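Local structure of putative uncharacterized protein (5T8V) at residues Leu313-Ala318 with Asp420-Glu425; Glu515-Arg520 with Ser531-Ile536. The protein is a C-terminal fragment of the Scc2 cohesin loader, a helical-repeat protein that probably binds chromatin and promotes the loading of cohesin onto it. One frame throughout, in Å; residues are numbered along the deposited sequence.

Contact 1: residues Leu313-Ala318 with Asp420-Glu425; sequences LVQTSA and DWPAAE
Val-314 and Ala-423 bring their CA atoms to 6.1 Å, the nearest CA pair between residues 313-318 and 420-425. Beside them, Gln-315 carries the polar part of the contact. Its chain is extended beyond CG (chi2 -159°), which sends CD over to the turn formed by residues 420-423. There OE1 accepts the backbone N-H of Ala-423, with OE1 and N 3.0 Å apart and an N-H...O angle of 153°; the donor stands 28° out of the plane of the Gln-315 amide. The Gln-315 side chain crosses Pro-422 at about a right angle, its CD 3.6 Å from CD of the proline. NE2 is only near Asp-420 O, at 3.6 Å, without a bond. The apolar share is small: CG1 of Val-314, anti to the backbone N, rests against CB of Ala-423 at 3.6 Å, and that methyl also meets CG of Gln-315 at 3.8 Å. Ala-532 of helix 527-550 packs on Gln-315, while Phe-535 of the same helix packs on Pro-422. In this buried setting the N-H of Ala-423 finds its acceptor in the Gln-315 carbonyl, a bond that holds the amide against the other segment and would probably polarise it, drawing negative charge toward OE1.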
loop_
_atom_site.group_PDB
_atom_site.type_symbol
_atom_site.label_atom_id
_atom_site.label_comp_id
_atom_site.label_asym_id
_atom_site.label_seq_id
_atom_site.Cartn_x
_atom_site.Cartn_y
_atom_site.Cartn_z
ATOM N N LEU A 313 -1.112 -35.956 16.377
ATOM C CA LEU A 313 -1.756 -35.903 17.685
ATOM C C LEU A 313 -3.124 -35.246 17.590
ATOM O O LEU A 313 -4.067 -35.656 18.278
ATOM C CB LEU A 313 -0.875 -35.146 18.681
ATOM C CG LEU A 313 0.504 -35.730 18.994
ATOM C CD1 LEU A 313 1.172 -34.922 20.096
ATOM C CD2 LEU A 313 0.409 -37.192 19.386
ATOM N N VAL A 314 -3.255 -34.224 16.744
ATOM C CA VAL A 314 -4.561 -33.596 16.576
ATOM C C VAL A 314 -5.551 -34.559 15.930
ATOM O O VAL A 314 -6.755 -34.483 16.200
ATOM C CB VAL A 314 -4.432 -32.295 15.765
ATOM C CG1 VAL A 314 -5.813 -31.699 15.478
ATOM C CG2 VAL A 314 -3.568 -31.295 16.512
ATOM N N GLN A 315 -5.081 -35.474 15.077
ATOM C CA GLN A 315 -5.995 -36.380 14.384
ATOM C C GLN A 315 -6.245 -37.680 15.138
ATOM O O GLN A 315 -7.147 -38.434 14.752
ATOM C CB GLN A 315 -5.484 -36.725 12.978
ATOM C CG GLN A 315 -4.541 -35.710 12.381
ATOM C CD GLN A 315 -4.451 -35.789 10.874
ATOM O OE1 GLN A 315 -4.390 -34.765 10.193
ATOM N NE2 GLN A 315 -4.413 -37.004 10.343
ATOM N N THR A 316 -5.481 -37.971 16.193
ATOM C CA THR A 316 -5.778 -39.140 17.015
ATOM C C THR A 316 -7.086 -38.998 17.780
ATOM O O THR A 316 -7.530 -39.973 18.394
ATOM C CB THR A 316 -4.645 -39.407 18.015
ATOM O OG1 THR A 316 -4.388 -38.228 18.791
ATOM C CG2 THR A 316 -3.378 -39.842 17.296
ATOM N N SER A 317 -7.709 -37.816 17.752
ATOM C CA SER A 317 -8.934 -37.586 18.513
ATOM C C SER A 317 -9.960 -38.684 18.273
ATOM O O SER A 317 -10.599 -39.167 19.215
ATOM C CB SER A 317 -9.515 -36.222 18.145
ATOM O OG SER A 317 -8.548 -35.205 18.333
ATOM N N ALA A 318 -10.136 -39.090 17.017
ATOM C CA ALA A 318 -11.044 -40.180 16.689
ATOM C C ALA A 318 -10.467 -41.550 17.022
ATOM O O ALA A 318 -11.144 -42.559 16.796
ATOM C CB ALA A 318 -11.412 -40.123 15.206
ATOM N N ASP A 420 -4.268 -36.292 3.539
ATOM C CA ASP A 420 -3.580 -37.057 4.573
ATOM C C ASP A 420 -3.475 -36.293 5.882
ATOM O O ASP A 420 -3.178 -36.901 6.917
ATOM C CB ASP A 420 -2.170 -37.431 4.113
ATOM C CG ASP A 420 -2.171 -38.463 3.013
ATOM O OD1 ASP A 420 -3.228 -38.664 2.379
ATOM O OD2 ASP A 420 -1.107 -39.073 2.778
ATOM N N TRP A 421 -3.709 -34.982 5.864
ATOM C CA TRP A 421 -3.409 -34.116 7.005
ATOM C C TRP A 421 -4.568 -33.156 7.247
ATOM O O TRP A 421 -4.422 -31.936 7.130
ATOM C CB TRP A 421 -2.103 -33.364 6.761
ATOM C CG TRP A 421 -0.923 -34.272 6.647
ATOM C CD1 TRP A 421 -0.287 -34.651 5.503
ATOM C CD2 TRP A 421 -0.241 -34.929 7.723
ATOM N NE1 TRP A 421 0.752 -35.502 5.798
ATOM C CE2 TRP A 421 0.801 -35.688 7.155
ATOM C CE3 TRP A 421 -0.410 -34.949 9.112
ATOM C CZ2 TRP A 421 1.672 -36.455 7.925
ATOM C CZ3 TRP A 421 0.456 -35.712 9.875
ATOM C CH2 TRP A 421 1.483 -36.455 9.279
ATOM N N PRO A 422 -5.744 -33.683 7.602
ATOM C CA PRO A 422 -6.899 -32.804 7.845
ATOM C C PRO A 422 -6.750 -31.894 9.055
ATOM O O PRO A 422 -7.566 -30.976 9.212
ATOM C CB PRO A 422 -8.060 -33.792 8.034
ATOM C CG PRO A 422 -7.419 -35.075 8.419
ATOM C CD PRO A 422 -6.104 -35.106 7.701
ATOM N N ALA A 423 -5.747 -32.103 9.907
ATOM C CA ALA A 423 -5.543 -31.221 11.049
ATOM C C ALA A 423 -4.926 -29.885 10.662
ATOM O O ALA A 423 -4.917 -28.964 11.487
ATOM C CB ALA A 423 -4.661 -31.905 12.093
ATOM N N ALA A 424 -4.411 -29.754 9.439
ATOM C CA ALA A 424 -3.873 -28.474 8.994
ATOM C C ALA A 424 -4.949 -27.399 9.004
ATOM O O ALA A 424 -4.731 -26.288 9.500
ATOM C CB ALA A 424 -3.274 -28.612 7.592
ATOM N N GLU A 425 -6.124 -27.707 8.451
ATOM C CA GLU A 425 -7.194 -26.721 8.412
ATOM C C GLU A 425 -7.688 -26.382 9.809
ATOM O O GLU A 425 -8.160 -25.265 10.037
ATOM C CB GLU A 425 -8.350 -27.224 7.547
ATOM C CG GLU A 425 -9.533 -26.255 7.440
ATOM C CD GLU A 425 -10.492 -26.349 8.613
ATOM O OE1 GLU A 425 -10.478 -27.381 9.320
ATOM O OE2 GLU A 425 -11.257 -25.385 8.835
#

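Contact 2: residues Glu515-Arg520 with Ser531-Ile536; sequences EYLQSR and SAMTFI
Apolar packing joins Leu-517 to Met-533 and Ile-536, with the axes of the two helical segments 10.0 Å apart at closest approach. Leu-517 and Met-533 lie alongside each other, pointing opposite ways, CB of the leucine meeting CG of the methionine at 3.7 Å. The leucine's CG is anti to its carbonyl carbon (chi1 -64°), and from there CD1 runs on to CD1 of Ile-536, tip to tip, at 3.7 Å. Ile-536 also packs on Thr-513 and Leu-514 of helix 509-520. The axes of segments 515-520 and 531-536 run at 162° between their N-to-C directions, so the helices that carry them pair antiparallel here across a short connection, the kind of pairing from which HEAT-repeat proteins such as this one are built. Sulfur contacts follow at the neighbouring position. The Met-533 chain bends at chi3 (-83°), turning CE to within 3.9 Å of Leu-517 O, while SD sits 3.8 Å from Gln-518 N. The Gln-518 side chain crosses the methionine at about a right angle, its OE1 4.0 Å from SD. An alanine in place of Met-533 would probably leave Leu-517 CB and the backbone at Gln-518 without their packing partner and open a gap between the helices. No hydrogen bond crosses between the segments; within residues 515-520, Ser-519 OG donates to Tyr-516 O at 2.8 Å, in the carbonyl plane and on a lone pair. Arg-520 N also donates to this oxygen. CG of Arg-520 in turn lies 4.0 Å above one face of the Tyr-516 ring, offset toward its rim.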
loop_
_atom_site.group_PDB
_atom_site.type_symbol
_atom_site.label_atom_id
_atom_site.label_comp_id
_atom_site.label_asym_id
_atom_site.label_seq_id
_atom_site.Cartn_x
_atom_site.Cartn_y
_atom_site.Cartn_z
ATOM N N GLU A 515 -12.415 -42.775 0.146
ATOM C CA GLU A 515 -12.093 -43.937 -0.676
ATOM C C GLU A 515 -10.663 -43.859 -1.194
ATOM O O GLU A 515 -9.975 -44.882 -1.294
ATOM C CB GLU A 515 -13.082 -44.051 -1.836
ATOM C CG GLU A 515 -14.504 -44.383 -1.403
ATOM C CD GLU A 515 -14.634 -45.779 -0.828
ATOM O OE1 GLU A 515 -13.663 -46.561 -0.928
ATOM O OE2 GLU A 515 -15.707 -46.095 -0.271
ATOM N N TYR A 516 -10.197 -42.655 -1.524
ATOM C CA TYR A 516 -8.806 -42.483 -1.925
ATOM C C TYR A 516 -7.868 -42.860 -0.784
ATOM O O TYR A 516 -6.996 -43.728 -0.933
ATOM C CB TYR A 516 -8.569 -41.039 -2.372
ATOM C CG TYR A 516 -7.131 -40.735 -2.721
ATOM C CD1 TYR A 516 -6.573 -41.183 -3.912
ATOM C CD2 TYR A 516 -6.332 -39.994 -1.860
ATOM C CE1 TYR A 516 -5.257 -40.905 -4.235
ATOM C CE2 TYR A 516 -5.013 -39.711 -2.174
ATOM C CZ TYR A 516 -4.482 -40.168 -3.362
ATOM O OH TYR A 516 -3.172 -39.886 -3.674
ATOM N N LEU A 517 -8.040 -42.216 0.376
ATOM C CA LEU A 517 -7.214 -42.554 1.530
ATOM C C LEU A 517 -7.274 -44.044 1.836
ATOM O O LEU A 517 -6.278 -44.631 2.270
ATOM C CB LEU A 517 -7.658 -41.747 2.753
ATOM C CG LEU A 517 -7.497 -40.228 2.681
ATOM C CD1 LEU A 517 -7.999 -39.601 3.966
ATOM C CD2 LEU A 517 -6.052 -39.830 2.433
ATOM N N GLN A 518 -8.430 -44.671 1.610
ATOM C CA GLN A 518 -8.560 -46.107 1.831
ATOM C C GLN A 518 -7.676 -46.886 0.869
ATOM O O GLN A 518 -6.896 -47.750 1.285
ATOM C CB GLN A 518 -10.020 -46.527 1.675
ATOM C CG GLN A 518 -10.288 -47.984 2.014
ATOM C CD GLN A 518 -10.175 -48.262 3.498
ATOM O OE1 GLN A 518 -11.097 -47.982 4.266
ATOM N NE2 GLN A 518 -9.038 -48.812 3.914
ATOM N N SER A 519 -7.787 -46.594 -0.430
ATOM C CA SER A 519 -6.965 -47.292 -1.412
ATOM C C SER A 519 -5.484 -47.157 -1.082
ATOM O O SER A 519 -4.733 -48.136 -1.160
ATOM C CB SER A 519 -7.247 -46.760 -2.816
ATOM O OG SER A 519 -6.621 -45.506 -3.021
ATOM N N ARG A 520 -5.041 -45.952 -0.706
ATOM C CA ARG A 520 -3.633 -45.785 -0.358
ATOM C C ARG A 520 -3.298 -46.460 0.965
ATOM O O ARG A 520 -2.155 -46.883 1.170
ATOM C CB ARG A 520 -3.266 -44.303 -0.304
ATOM C CG ARG A 520 -3.358 -43.611 -1.651
ATOM C CD ARG A 520 -2.245 -42.596 -1.848
ATOM N NE ARG A 520 -2.192 -41.611 -0.768
ATOM C CZ ARG A 520 -1.260 -41.556 0.181
ATOM N NH1 ARG A 520 -0.258 -42.428 0.214
ATOM N NH2 ARG A 520 -1.326 -40.610 1.104
ATOM N N SER A 531 -5.722 -42.594 11.011
ATOM C CA SER A 531 -6.146 -41.482 11.854
ATOM C C SER A 531 -6.756 -40.372 11.007
ATOM O O SER A 531 -7.810 -39.820 11.348
ATOM C CB SER A 531 -4.963 -40.954 12.665
ATOM O OG SER A 531 -4.055 -40.248 11.836
ATOM N N ALA A 532 -6.103 -40.029 9.894
ATOM C CA ALA A 532 -6.686 -39.054 8.977
ATOM C C ALA A 532 -8.070 -39.496 8.526
ATOM O O ALA A 532 -8.997 -38.678 8.433
ATOM C CB ALA A 532 -5.768 -38.853 7.772
ATOM N N MET A 533 -8.236 -40.793 8.260
ATOM C CA MET A 533 -9.526 -41.296 7.801
ATOM C C MET A 533 -10.597 -41.139 8.875
ATOM O O MET A 533 -11.685 -40.623 8.602
ATOM C CB MET A 533 -9.397 -42.757 7.375
ATOM C CG MET A 533 -9.097 -42.923 5.901
ATOM S SD MET A 533 -9.254 -44.625 5.351
ATOM C CE MET A 533 -7.655 -45.279 5.817
ATOM N N THR A 534 -10.318 -41.581 10.103
ATOM C CA THR A 534 -11.318 -41.439 11.159
ATOM C C THR A 534 -11.663 -39.971 11.393
ATOM O O THR A 534 -12.840 -39.613 11.543
ATOM C CB THR A 534 -10.826 -42.089 12.454
ATOM O OG1 THR A 534 -9.574 -41.513 12.846
ATOM C CG2 THR A 534 -10.657 -43.586 12.273
ATOM N N PHE A 535 -10.647 -39.107 11.417
ATOM C CA PHE A 535 -10.873 -37.671 11.558
ATOM C C PHE A 535 -11.842 -37.162 10.497
ATOM O O PHE A 535 -12.851 -36.517 10.809
ATOM C CB PHE A 535 -9.529 -36.946 11.467
ATOM C CG PHE A 535 -9.578 -35.493 11.847
ATOM C CD1 PHE A 535 -9.911 -34.529 10.914
ATOM C CD2 PHE A 535 -9.254 -35.089 13.130
ATOM C CE1 PHE A 535 -9.938 -33.193 11.259
ATOM C CE2 PHE A 535 -9.281 -33.756 13.479
ATOM C CZ PHE A 535 -9.622 -32.807 12.543
ATOM N N ILE A 536 -11.556 -37.457 9.227
ATOM C CA ILE A 536 -12.425 -36.990 8.149
ATOM C C ILE A 536 -13.826 -37.569 8.297
ATOM O O ILE A 536 -14.822 -36.892 8.028
ATOM C CB ILE A 536 -11.803 -37.327 6.782
ATOM C CG1 ILE A 536 -10.682 -36.332 6.474
ATOM C CG2 ILE A 536 -12.854 -37.297 5.671
ATOM C CD1 ILE A 536 -9.812 -36.718 5.306
#

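From the N terminus, the chain leaves helix 305-315, passes through 101 residues that include two stretches absent from the model and the helices 357-391 and 402-414, and returns to close contact 1 at residues 420-425. Contact 2 opens later and closes a much shorter loop of ten residues, so the two stand in series and neither encloses nor crosses the other. Their centres are nonetheless only about 11 Å apart. Asp-420 pairs with Arg-520 in a salt bridge whose exact geometry is doubtful, and Leu-529 of helix 527-550 also packs on Asp-420. These contacts help tie helices 509-520 and 527-550 to helix 305-315 and to residues 420-422, just ahead of helix 423-440.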